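Endo-1,3-beta-glucanase, family GH16 (Zobellia galactanivorans, PDB 4CRQ) is the catalytic GH16 module of a modular marine laminarinase, which probably hydrolyses internal beta-1,3-glucosidic bonds of laminarin, and it binds a calcium ion. Local coordinates at residues E10-F21 and R40-L50. The protein carries 1 engineered substitution. Numbering follows the deposited sequence.
With CA (calcium ion), chain C.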
loop_
_atom_site.group_PDB
_atom_site.type_symbol
_atom_site.label_atom_id
_atom_site.label_comp_id
_atom_site.label_asym_id
_atom_site.label_seq_id
_atom_site.Cartn_x
_atom_site.Cartn_y
_atom_site.Cartn_z
ATOM N N GLU A 10 1.691 -16.439 -1.144
ATOM C CA GLU A 10 1.566 -16.745 -2.584
ATOM C C GLU A 10 0.103 -16.797 -3.054
ATOM O O GLU A 10 -0.140 -16.916 -4.258
ATOM C CB GLU A 10 2.232 -18.096 -2.904
ATOM C CG GLU A 10 3.717 -18.149 -2.553
ATOM C CD GLU A 10 4.571 -17.146 -3.322
ATOM O OE1 GLU A 10 4.384 -17.032 -4.561
ATOM O OE2 GLU A 10 5.434 -16.484 -2.703
ATOM N N PHE A 11 -0.857 -16.734 -2.117
ATOM C CA PHE A 11 -2.292 -16.789 -2.456
ATOM C C PHE A 11 -2.649 -18.006 -3.338
ATOM O O PHE A 11 -3.450 -17.878 -4.270
ATOM C CB PHE A 11 -2.736 -15.434 -3.095
ATOM C CG PHE A 11 -2.464 -14.245 -2.208
ATOM C CD1 PHE A 11 -3.166 -14.078 -1.007
ATOM C CD2 PHE A 11 -1.485 -13.309 -2.561
ATOM C CE1 PHE A 11 -2.904 -12.985 -0.183
ATOM C CE2 PHE A 11 -1.220 -12.184 -1.747
ATOM C CZ PHE A 11 -1.932 -12.045 -0.543
ATOM N N ASP A 12 -2.060 -19.184 -3.051
ATOM C CA ASP A 12 -2.311 -20.358 -3.908
ATOM C C ASP A 12 -3.792 -20.698 -4.054
ATOM O O ASP A 12 -4.297 -20.809 -5.178
ATOM C CB ASP A 12 -1.538 -21.596 -3.436
ATOM C CG ASP A 12 -0.031 -21.455 -3.577
ATOM O OD1 ASP A 12 0.481 -20.660 -4.393
ATOM O OD2 ASP A 12 0.668 -22.186 -2.846
ATOM N N ASP A 13 -4.476 -20.839 -2.921
ATOM C CA ASP A 13 -5.900 -21.252 -2.894
ATOM C C ASP A 13 -6.762 -20.433 -1.950
ATOM O O ASP A 13 -8.008 -20.451 -2.059
ATOM C CB ASP A 13 -5.995 -22.743 -2.538
ATOM C CG ASP A 13 -5.458 -23.659 -3.640
ATOM O OD1 ASP A 13 -6.038 -23.674 -4.755
ATOM O OD2 ASP A 13 -4.457 -24.375 -3.387
ATOM N N GLY A 14 -6.099 -19.732 -1.031
ATOM C CA GLY A 14 -6.762 -18.841 -0.104
ATOM C C GLY A 14 -5.823 -17.778 0.409
ATOM O O GLY A 14 -4.627 -17.719 0.031
ATOM N N ILE A 15 -6.373 -16.925 1.266
ATOM C CA ILE A 15 -5.624 -15.825 1.868
ATOM C C ILE A 15 -4.883 -16.439 3.048
ATOM O O ILE A 15 -5.486 -17.227 3.825
ATOM C CB ILE A 15 -6.540 -14.626 2.229
ATOM C CG1 ILE A 15 -7.171 -14.074 0.924
ATOM C CG2 ILE A 15 -5.763 -13.554 3.002
ATOM C CD1 ILE A 15 -8.132 -12.897 1.024
ATOM N N GLY A 16 -3.600 -16.108 3.190
ATOM C CA GLY A 16 -2.780 -16.691 4.269
ATOM C C GLY A 16 -3.161 -16.219 5.668
ATOM O O GLY A 16 -3.984 -15.312 5.806
ATOM N N PRO A 17 -2.537 -16.815 6.707
ATOM C CA PRO A 17 -2.926 -16.586 8.119
ATOM C C PRO A 17 -2.491 -15.228 8.719
ATOM O O PRO A 17 -2.897 -14.929 9.877
ATOM C CB PRO A 17 -2.251 -17.760 8.855
ATOM C CG PRO A 17 -1.053 -18.058 8.029
ATOM C CD PRO A 17 -1.425 -17.781 6.591
ATOM N N ASP A 18 -1.703 -14.440 7.970
ATOM C CA ASP A 18 -1.110 -13.205 8.551
ATOM C C ASP A 18 -1.831 -11.905 8.226
ATOM O O ASP A 18 -1.334 -10.834 8.526
ATOM C CB ASP A 18 0.395 -13.148 8.218
ATOM C CG ASP A 18 1.130 -14.324 8.791
ATOM O OD1 ASP A 18 0.977 -14.561 10.008
ATOM O OD2 ASP A 18 1.841 -15.024 8.040
ATOM N N TRP A 19 -3.015 -12.021 7.637
ATOM C CA TRP A 19 -3.801 -10.844 7.284
ATOM C C TRP A 19 -5.020 -10.613 8.134
ATOM O O TRP A 19 -5.756 -11.549 8.457
ATOM C CB TRP A 19 -4.246 -10.951 5.834
ATOM C CG TRP A 19 -3.107 -11.048 4.850
ATOM C CD1 TRP A 19 -2.576 -12.202 4.279
ATOM C CD2 TRP A 19 -2.319 -9.935 4.276
ATOM N NE1 TRP A 19 -1.548 -11.891 3.416
ATOM C CE2 TRP A 19 -1.339 -10.555 3.370
ATOM C CE3 TRP A 19 -2.328 -8.531 4.416
ATOM C CZ2 TRP A 19 -0.416 -9.790 2.639
ATOM C CZ3 TRP A 19 -1.393 -7.777 3.680
ATOM C CH2 TRP A 19 -0.459 -8.397 2.809
ATOM N N VAL A 20 -5.222 -9.344 8.479
ATOM C CA VAL A 20 -6.381 -8.816 9.207
ATOM C C VAL A 20 -7.110 -7.918 8.225
ATOM O O VAL A 20 -6.471 -7.118 7.503
ATOM C CB VAL A 20 -5.922 -8.009 10.455
ATOM C CG1 VAL A 20 -7.065 -7.257 11.136
ATOM C CG2 VAL A 20 -5.220 -8.940 11.437
ATOM N N PHE A 21 -8.434 -8.016 8.195
ATOM C CA PHE A 21 -9.262 -7.219 7.276
ATOM C C PHE A 21 -9.863 -6.055 8.019
ATOM O O PHE A 21 -10.373 -6.221 9.123
ATOM C CB PHE A 21 -10.340 -8.110 6.662
ATOM C CG PHE A 21 -9.755 -9.217 5.842
ATOM C CD1 PHE A 21 -9.367 -10.428 6.455
ATOM C CD2 PHE A 21 -9.558 -9.059 4.460
ATOM C CE1 PHE A 21 -8.799 -11.464 5.709
ATOM C CE2 PHE A 21 -8.990 -10.104 3.707
ATOM C CZ PHE A 21 -8.610 -11.300 4.331
ATOM N N ARG A 40 -14.993 -7.401 4.250
ATOM C CA ARG A 40 -14.265 -8.643 4.077
ATOM C C ARG A 40 -14.613 -9.277 2.714
ATOM O O ARG A 40 -13.715 -9.829 2.050
ATOM C CB ARG A 40 -14.593 -9.632 5.212
ATOM C CG ARG A 40 -14.047 -11.045 5.028
ATOM C CD ARG A 40 -12.525 -11.059 5.071
ATOM N NE ARG A 40 -11.938 -12.387 4.860
ATOM C CZ ARG A 40 -11.718 -12.928 3.658
ATOM N NH1 ARG A 40 -12.035 -12.299 2.506
ATOM N NH2 ARG A 40 -11.166 -14.137 3.610
ATOM N N GLU A 41 -15.888 -9.176 2.308
ATOM C CA GLU A 41 -16.434 -9.810 1.090
ATOM C C GLU A 41 -15.687 -9.419 -0.178
ATOM O O GLU A 41 -15.657 -10.177 -1.165
ATOM C CB GLU A 41 -17.926 -9.446 0.921
ATOM C CG GLU A 41 -18.672 -10.281 -0.121
ATOM C CD GLU A 41 -20.167 -9.998 -0.171
ATOM O OE1 GLU A 41 -20.588 -8.866 -0.421
ATOM O OE2 GLU A 41 -20.943 -10.944 0.038
ATOM N N ASN A 42 -15.083 -8.232 -0.146
ATOM C CA ASN A 42 -14.428 -7.712 -1.328
ATOM C C ASN A 42 -13.012 -8.217 -1.590
ATOM O O ASN A 42 -12.370 -7.777 -2.580
ATOM C CB ASN A 42 -14.399 -6.190 -1.276
ATOM C CG ASN A 42 -15.782 -5.569 -1.348
ATOM O OD1 ASN A 42 -16.596 -5.708 -0.423
ATOM N ND2 ASN A 42 -16.057 -4.884 -2.428
ATOM N N ALA A 43 -12.495 -9.082 -0.718
ATOM C CA ALA A 43 -11.198 -9.742 -0.927
ATOM C C ALA A 43 -11.438 -11.221 -1.126
ATOM O O ALA A 43 -12.188 -11.824 -0.346
ATOM C CB ALA A 43 -10.264 -9.493 0.250
ATOM N N ALA A 44 -10.818 -11.811 -2.152
ATOM C CA ALA A 44 -10.976 -13.242 -2.454
ATOM C C ALA A 44 -9.730 -13.736 -3.150
ATOM O O ALA A 44 -8.865 -12.942 -3.462
ATOM C CB ALA A 44 -12.214 -13.475 -3.328
ATOM N N VAL A 45 -9.605 -15.040 -3.378
ATOM C CA VAL A 45 -8.489 -15.572 -4.155
ATOM C C VAL A 45 -9.081 -16.253 -5.379
ATOM O O VAL A 45 -10.071 -16.994 -5.262
ATOM C CB VAL A 45 -7.587 -16.521 -3.322
ATOM C CG1 VAL A 45 -6.682 -17.427 -4.172
ATOM C CG2 VAL A 45 -6.734 -15.689 -2.389
ATOM N N GLU A 46 -8.472 -15.983 -6.533
ATOM C CA GLU A 46 -8.852 -16.603 -7.806
ATOM C C GLU A 46 -7.588 -16.892 -8.574
ATOM O O GLU A 46 -6.758 -15.987 -8.732
ATOM C CB GLU A 46 -9.735 -15.692 -8.674
ATOM C CG GLU A 46 -11.113 -15.325 -8.143
ATOM C CD GLU A 46 -11.922 -14.516 -9.161
ATOM O OE1 GLU A 46 -12.329 -15.076 -10.206
ATOM O OE2 GLU A 46 -12.162 -13.318 -8.927
ATOM N N ASN A 47 -7.435 -18.135 -9.045
ATOM C CA ASN A 47 -6.294 -18.526 -9.915
ATOM C C ASN A 47 -4.927 -18.079 -9.384
ATOM O O ASN A 47 -4.113 -17.496 -10.123
ATOM C CB ASN A 47 -6.521 -18.010 -11.360
ATOM C CG ASN A 47 -7.834 -18.493 -11.957
ATOM O OD1 ASN A 47 -8.194 -19.667 -11.844
ATOM N ND2 ASN A 47 -8.555 -17.584 -12.593
ATOM N N GLY A 48 -4.689 -18.338 -8.098
ATOM C CA GLY A 48 -3.410 -17.992 -7.476
ATOM C C GLY A 48 -3.162 -16.520 -7.196
ATOM O O GLY A 48 -2.021 -16.140 -6.917
ATOM N N ASN A 49 -4.199 -15.691 -7.264
ATOM C CA ASN A 49 -4.047 -14.292 -6.965
ATOM C C ASN A 49 -5.002 -13.880 -5.861
ATOM O O ASN A 49 -6.173 -14.349 -5.838
ATOM C CB ASN A 49 -4.441 -13.402 -8.174
ATOM C CG ASN A 49 -3.452 -13.458 -9.311
ATOM O OD1 ASN A 49 -2.616 -12.590 -9.435
ATOM N ND2 ASN A 49 -3.534 -14.487 -10.134
ATOM N N LEU A 50 -4.537 -12.990 -4.989
ATOM C CA LEU A 50 -5.462 -12.183 -4.201
ATOM C C LEU A 50 -6.181 -11.228 -5.168
ATOM O O LEU A 50 -5.551 -10.586 -6.020
ATOM C CB LEU A 50 -4.719 -11.358 -3.144
ATOM C CG LEU A 50 -5.482 -10.255 -2.392
ATOM C CD1 LEU A 50 -6.539 -10.904 -1.507
ATOM C CD2 LEU A 50 -4.519 -9.370 -1.605
HETATM CA CA CA C . 0.185 -16.513 -6.526
HETATM O O HOH W 1 2.471 -16.968 -6.432
HETATM O O HOH W 2 -6.490 -20.196 -6.691
HETATM O O HOH W 3 -0.248 -19.037 -6.205
HETATM O O HOH W 4 0.125 -17.951 -8.612
#
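The backbone oxygens of Glu10 and Gly48 grip one calcium ion from the two segments, each O atom 2.3 Å from the metal. Three waters and Asp225, contributed by strand 220-231, share the ion, whose positive charge probably offsets the repulsion between the two carbonyl oxygens, Glu10 O and Gly48 O, 3.3 Å apart. Two of the waters donate to carboxylates of the loop, one to Glu10 OE1 and one to Asp12 OD1; the Glu10 carboxylate is also held by Gln8, hydrogen-bonded at OE2, and by a salt bridge from Arg228 at OE1. A further water, away from the metal, links the backbone of Asp12 and Gly48. Gly48 suits the tight type I' turn 46-49, its positive phi being easy for a residue without a side chain, and its CA approaches Phe11 O at 3.2 Å in a C-H...O contact.

Beyond the metal site the contact turns apolar. Leu50 sets CB over the centre of the Phe11 ring, 3.6 Å from its centroid, while Leu50 CD1 meets Ile15 CD1 at 3.6 Å. Branched Val45 works on two fronts: CG1 lies against the Phe11 carbonyl, and CG2 touches Ile15 CG1 at 3.7 Å. At the far end the guanidinium of Arg40 lies flat on Phe21, planes 11° apart, in a cation-pi stack. A bend at chi2 (66°) brings Arg40 CD over the same ring face, and a weak hydrogen bond from Arg40 NH1 to Ala43 O restrains the group. Small Ala43 fits its CB against Phe21 CE2. A serine in place of Phe21 would probably leave the Arg40 guanidinium without its stacking surface and freer to swing into solvent.

Calcium thus pins the loop after strand 4-9 to the hairpin of strands 43-46 and 49-59 at an outer part of the beta-sandwich, where Met69 of strand 62-70 touches Ile15, Phe21 and Leu50.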